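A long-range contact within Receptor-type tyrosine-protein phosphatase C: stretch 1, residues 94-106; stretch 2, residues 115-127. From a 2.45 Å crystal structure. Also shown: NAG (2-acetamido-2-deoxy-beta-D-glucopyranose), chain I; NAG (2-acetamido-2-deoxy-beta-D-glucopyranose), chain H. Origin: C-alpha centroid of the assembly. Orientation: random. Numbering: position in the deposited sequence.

Stretch 1, residues 94-106: KAARPGKVNGMKT
Stretch 2 115-127: NVTCNSPYEINGP

The pairing slips by one residue at a corner: Asn102 pairs with Asn119, yet Lys105 pairs with Thr117, so three steps in stretch 1 match two in stretch 2. This beta bulge takes in Gly103, whose positive phi (phi/psi 65/46) by itself favours glycine; an ideal CB there would lie a tight 3.2 Å from Asn119 OD1. Strands 104-106 and 115-119 run antiparallel, 169° between their directions, with their axes 4.6 Å apart at closest approach.

Before the corner, Asn102 N donates to Asn119 O (2.8 Å) and Asn119 N returns to Asn102 O (2.6 Å). Beyond it, Lys105 N reaches Thr117 O at 2.7 Å and Thr117 N reaches Lys105 O at 3.0 Å. Thr106 and Val116 follow as a non-hydrogen-bonded pair, CA atoms 4.8 Å apart, on the face opposite Lys105 and Thr117. Met104 (phi/psi -71/117) sets its CA 3.2 Å from Thr117 O, a CA-H...O contact, and its extended ttt chain brings CE to 3.9 Å from Val116 CG1. Val101 CB lies 3.5 Å from Cys118 SG; its chi1 is m.

Asn102 (chi1 -68°, chi2 -66°) does double duty. Its backbone holds the pair while its ND2 donates to Ser120 O at 3.1 Å and to a water at 2.9 Å. That water donates to Lys100 O (2.8 Å) and accepts from Tyr122 N (3.1 Å), tying the two loops together.

Away from the strands, the loops still run alongside each other through spaced polar anchors: Gly99 N to Glu123 O, 3.0 Å, and Ala96 N to Asn125 O, 3.0 Å. Asn125 adopts phi/psi 60/23 and its CA-to-CB bond points toward stretch 1; with chi1 -58° and chi2 -22°, ND2 donates to Arg97 O at 3.0 Å. Arg97 N turns instead to O7 of NAG chain H (3.0 Å), while Asn115 ND2 is bonded to C1 of NAG chain I (1.4 Å).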

# COMPACT_ATOMS: atom_id res chain seq x y z
N LYS B 94 9.33 -13.01 2.08
CA LYS B 94 9.65 -12.99 3.50
C LYS B 94 9.30 -11.60 4.07
O LYS B 94 9.12 -10.63 3.30
CB LYS B 94 11.14 -13.38 3.74
CG LYS B 94 11.55 -14.74 3.17
CD LYS B 94 10.88 -15.94 3.88
CE LYS B 94 10.89 -17.21 3.04
NZ LYS B 94 9.51 -17.64 2.62
N ALA B 95 9.17 -11.52 5.42
CA ALA B 95 8.89 -10.27 6.11
C ALA B 95 10.12 -9.36 6.07
O ALA B 95 11.26 -9.81 5.89
CB ALA B 95 8.47 -10.55 7.54
N ALA B 96 9.88 -8.06 6.23
CA ALA B 96 10.96 -7.08 6.30
C ALA B 96 10.70 -6.14 7.50
O ALA B 96 9.68 -6.25 8.18
CB ALA B 96 11.03 -6.29 4.99
N ARG B 97 11.65 -5.22 7.77
CA ARG B 97 11.50 -4.23 8.84
C ARG B 97 10.35 -3.32 8.43
O ARG B 97 10.27 -2.91 7.26
CB ARG B 97 12.76 -3.38 9.00
CG ARG B 97 13.97 -4.15 9.51
CD ARG B 97 15.17 -3.25 9.58
NE ARG B 97 15.23 -2.55 10.87
CZ ARG B 97 15.16 -1.24 11.05
NH1 ARG B 97 15.02 -0.42 10.01
NH2 ARG B 97 15.22 -0.72 12.27
N PRO B 98 9.40 -3.03 9.35
CA PRO B 98 8.32 -2.10 8.99
C PRO B 98 8.90 -0.67 8.90
O PRO B 98 10.09 -0.44 9.21
CB PRO B 98 7.38 -2.22 10.21
CG PRO B 98 8.26 -2.56 11.35
CD PRO B 98 9.34 -3.42 10.78
N GLY B 99 8.04 0.29 8.59
CA GLY B 99 8.45 1.68 8.60
C GLY B 99 8.23 2.29 9.98
O GLY B 99 7.90 1.59 10.94
N LYS B 100 8.41 3.61 10.08
CA LYS B 100 8.22 4.34 11.32
C LYS B 100 6.75 4.71 11.47
O LYS B 100 6.04 4.82 10.51
CB LYS B 100 9.09 5.60 11.35
CG LYS B 100 10.59 5.34 11.29
CD LYS B 100 11.36 6.63 11.04
CE LYS B 100 11.40 7.54 12.24
NZ LYS B 100 11.86 8.92 11.89
N VAL B 101 6.31 4.90 12.69
CA VAL B 101 4.94 5.28 13.00
C VAL B 101 4.69 6.72 12.51
O VAL B 101 5.63 7.53 12.41
CB VAL B 101 4.62 5.10 14.53
CG1 VAL B 101 4.76 3.64 14.96
CG2 VAL B 101 5.43 6.05 15.44
N ASN B 102 3.44 7.03 12.21
CA ASN B 102 3.08 8.36 11.73
C ASN B 102 2.29 9.13 12.77
O ASN B 102 1.47 8.55 13.46
CB ASN B 102 2.29 8.27 10.39
CG ASN B 102 3.13 7.77 9.24
OD1 ASN B 102 4.09 8.44 8.80
ND2 ASN B 102 2.83 6.55 8.78
N GLY B 103 2.55 10.42 12.83
CA GLY B 103 1.84 11.36 13.69
C GLY B 103 2.01 11.14 15.17
O GLY B 103 1.03 11.19 15.92
N MET B 104 3.27 10.91 15.60
CA MET B 104 3.57 10.68 17.01
C MET B 104 3.41 11.97 17.80
O MET B 104 4.11 12.97 17.54
CB MET B 104 4.95 10.07 17.21
CG MET B 104 5.16 9.50 18.59
SD MET B 104 6.89 9.12 18.83
CE MET B 104 7.03 9.25 20.63
N LYS B 105 2.45 11.96 18.73
CA LYS B 105 2.15 13.10 19.59
C LYS B 105 2.38 12.79 21.05
O LYS B 105 1.82 11.82 21.59
CB LYS B 105 0.73 13.61 19.36
CG LYS B 105 0.65 15.12 19.21
CD LYS B 105 -0.22 15.46 18.02
CE LYS B 105 -1.63 15.84 18.41
NZ LYS B 105 -2.67 15.12 17.60
N THR B 106 3.18 13.62 21.70
CA THR B 106 3.51 13.54 23.12
C THR B 106 2.81 14.70 23.83
O THR B 106 2.95 15.85 23.40
CB THR B 106 5.04 13.42 23.31
OG1 THR B 106 5.31 12.93 24.61
CG2 THR B 106 5.81 14.72 23.04
N ASN B 115 0.85 11.36 27.91
CA ASN B 115 0.07 10.57 26.96
C ASN B 115 0.83 10.56 25.63
O ASN B 115 1.33 11.61 25.19
CB ASN B 115 -1.35 11.14 26.79
CG ASN B 115 -2.41 10.59 27.72
OD1 ASN B 115 -2.13 9.99 28.77
ND2 ASN B 115 -3.67 10.82 27.30
N VAL B 116 1.00 9.35 25.03
CA VAL B 116 1.70 9.14 23.77
C VAL B 116 0.75 8.48 22.75
O VAL B 116 0.10 7.49 23.07
CB VAL B 116 3.06 8.38 23.92
CG1 VAL B 116 3.81 8.31 22.58
CG2 VAL B 116 3.95 9.00 24.99
N THR B 117 0.62 9.07 21.56
CA THR B 117 -0.26 8.58 20.49
C THR B 117 0.45 8.63 19.17
O THR B 117 1.33 9.46 18.95
CB THR B 117 -1.57 9.40 20.39
OG1 THR B 117 -1.24 10.78 20.24
CG2 THR B 117 -2.49 9.20 21.60
N CYS B 118 0.09 7.72 18.29
CA CYS B 118 0.65 7.66 16.95
C CYS B 118 -0.28 6.85 16.08
O CYS B 118 -1.24 6.24 16.57
CB CYS B 118 2.07 7.07 16.96
SG CYS B 118 2.13 5.25 17.04
N ASN B 119 0.01 6.85 14.78
CA ASN B 119 -0.75 6.07 13.83
C ASN B 119 0.20 5.11 13.17
O ASN B 119 1.42 5.31 13.17
CB ASN B 119 -1.43 6.97 12.80
CG ASN B 119 -2.34 8.01 13.40
OD1 ASN B 119 -2.12 9.22 13.24
ND2 ASN B 119 -3.38 7.57 14.10
N SER B 120 -0.36 4.05 12.61
CA SER B 120 0.32 2.98 11.91
C SER B 120 1.35 3.46 10.87
O SER B 120 1.11 4.49 10.24
CB SER B 120 -0.72 2.11 11.22
OG SER B 120 -0.15 1.04 10.49
N PRO B 121 2.46 2.71 10.62
CA PRO B 121 3.34 3.07 9.50
C PRO B 121 2.60 2.70 8.18
O PRO B 121 1.60 1.97 8.20
CB PRO B 121 4.55 2.14 9.70
CG PRO B 121 4.36 1.52 11.04
CD PRO B 121 2.92 1.45 11.24
N TYR B 122 3.12 3.16 7.04
CA TYR B 122 2.47 2.81 5.76
C TYR B 122 2.86 1.40 5.33
O TYR B 122 1.98 0.61 4.94
CB TYR B 122 2.79 3.88 4.70
CG TYR B 122 2.16 5.22 4.99
CD1 TYR B 122 0.80 5.44 4.74
CD2 TYR B 122 2.92 6.29 5.44
CE1 TYR B 122 0.22 6.69 4.95
CE2 TYR B 122 2.36 7.56 5.60
CZ TYR B 122 1.00 7.74 5.40
OH TYR B 122 0.45 8.98 5.62
N GLU B 123 4.14 1.06 5.51
CA GLU B 123 4.77 -0.24 5.25
C GLU B 123 4.77 -1.11 6.53
O GLU B 123 5.56 -0.85 7.44
CB GLU B 123 6.21 -0.03 4.77
CG GLU B 123 6.32 0.61 3.37
CD GLU B 123 7.74 0.68 2.82
OE1 GLU B 123 8.42 -0.36 2.78
OE2 GLU B 123 8.16 1.80 2.44
N ILE B 124 3.86 -2.11 6.61
CA ILE B 124 3.72 -3.08 7.70
C ILE B 124 4.79 -4.16 7.56
O ILE B 124 5.53 -4.41 8.52
CB ILE B 124 2.28 -3.67 7.80
CG1 ILE B 124 1.19 -2.53 7.89
CG2 ILE B 124 2.14 -4.70 8.97
CD1 ILE B 124 1.40 -1.43 8.88
N ASN B 125 4.86 -4.80 6.37
CA ASN B 125 5.85 -5.83 5.98
C ASN B 125 5.90 -7.10 6.79
O ASN B 125 6.92 -7.80 6.77
CB ASN B 125 7.25 -5.21 5.84
CG ASN B 125 7.31 -4.08 4.85
OD1 ASN B 125 6.47 -3.96 3.96
ND2 ASN B 125 8.33 -3.22 4.98
N GLY B 126 4.82 -7.41 7.48
CA GLY B 126 4.77 -8.60 8.32
C GLY B 126 3.36 -8.96 8.72
O GLY B 126 2.43 -8.20 8.44
N PRO B 127 3.19 -10.09 9.47
CA PRO B 127 1.83 -10.55 9.83
C PRO B 127 1.06 -9.82 10.92
O PRO B 127 -0.16 -10.00 11.00
CB PRO B 127 2.04 -12.01 10.23
CG PRO B 127 3.43 -12.07 10.71
CD PRO B 127 4.22 -11.07 9.88
C1 NAG I . -4.84 10.40 28.02
C2 NAG I . -5.90 11.50 28.03
C3 NAG I . -7.06 10.96 28.87
C4 NAG I . -7.64 9.69 28.23
C5 NAG I . -6.53 8.66 27.98
C6 NAG I . -6.98 7.52 27.09
C7 NAG I . -5.07 13.81 27.81
C8 NAG I . -4.42 14.95 28.52
N2 NAG I . -5.41 12.75 28.57
O3 NAG I . -8.08 11.95 28.98
O4 NAG I . -8.64 9.13 29.07
O5 NAG I . -5.41 9.28 27.32
O6 NAG I . -5.96 6.54 26.90
O7 NAG I . -5.28 13.84 26.59
C1 NAG H . 15.59 -7.12 2.83
C2 NAG H . 15.80 -6.03 3.89
C3 NAG H . 17.23 -5.51 3.82
C4 NAG H . 18.22 -6.65 3.99
C5 NAG H . 17.94 -7.76 2.97
C6 NAG H . 18.77 -9.00 3.18
C7 NAG H . 14.12 -4.55 4.95
C8 NAG H . 13.32 -3.29 4.80
N2 NAG H . 14.84 -4.94 3.87
O3 NAG H . 17.44 -4.55 4.85
O4 NAG H . 19.56 -6.19 3.83
O5 NAG H . 16.56 -8.16 3.05
O6 NAG H . 18.76 -9.43 4.54
O7 NAG H . 14.11 -5.20 6.00
O HOH W 1 5.26 5.21 7.80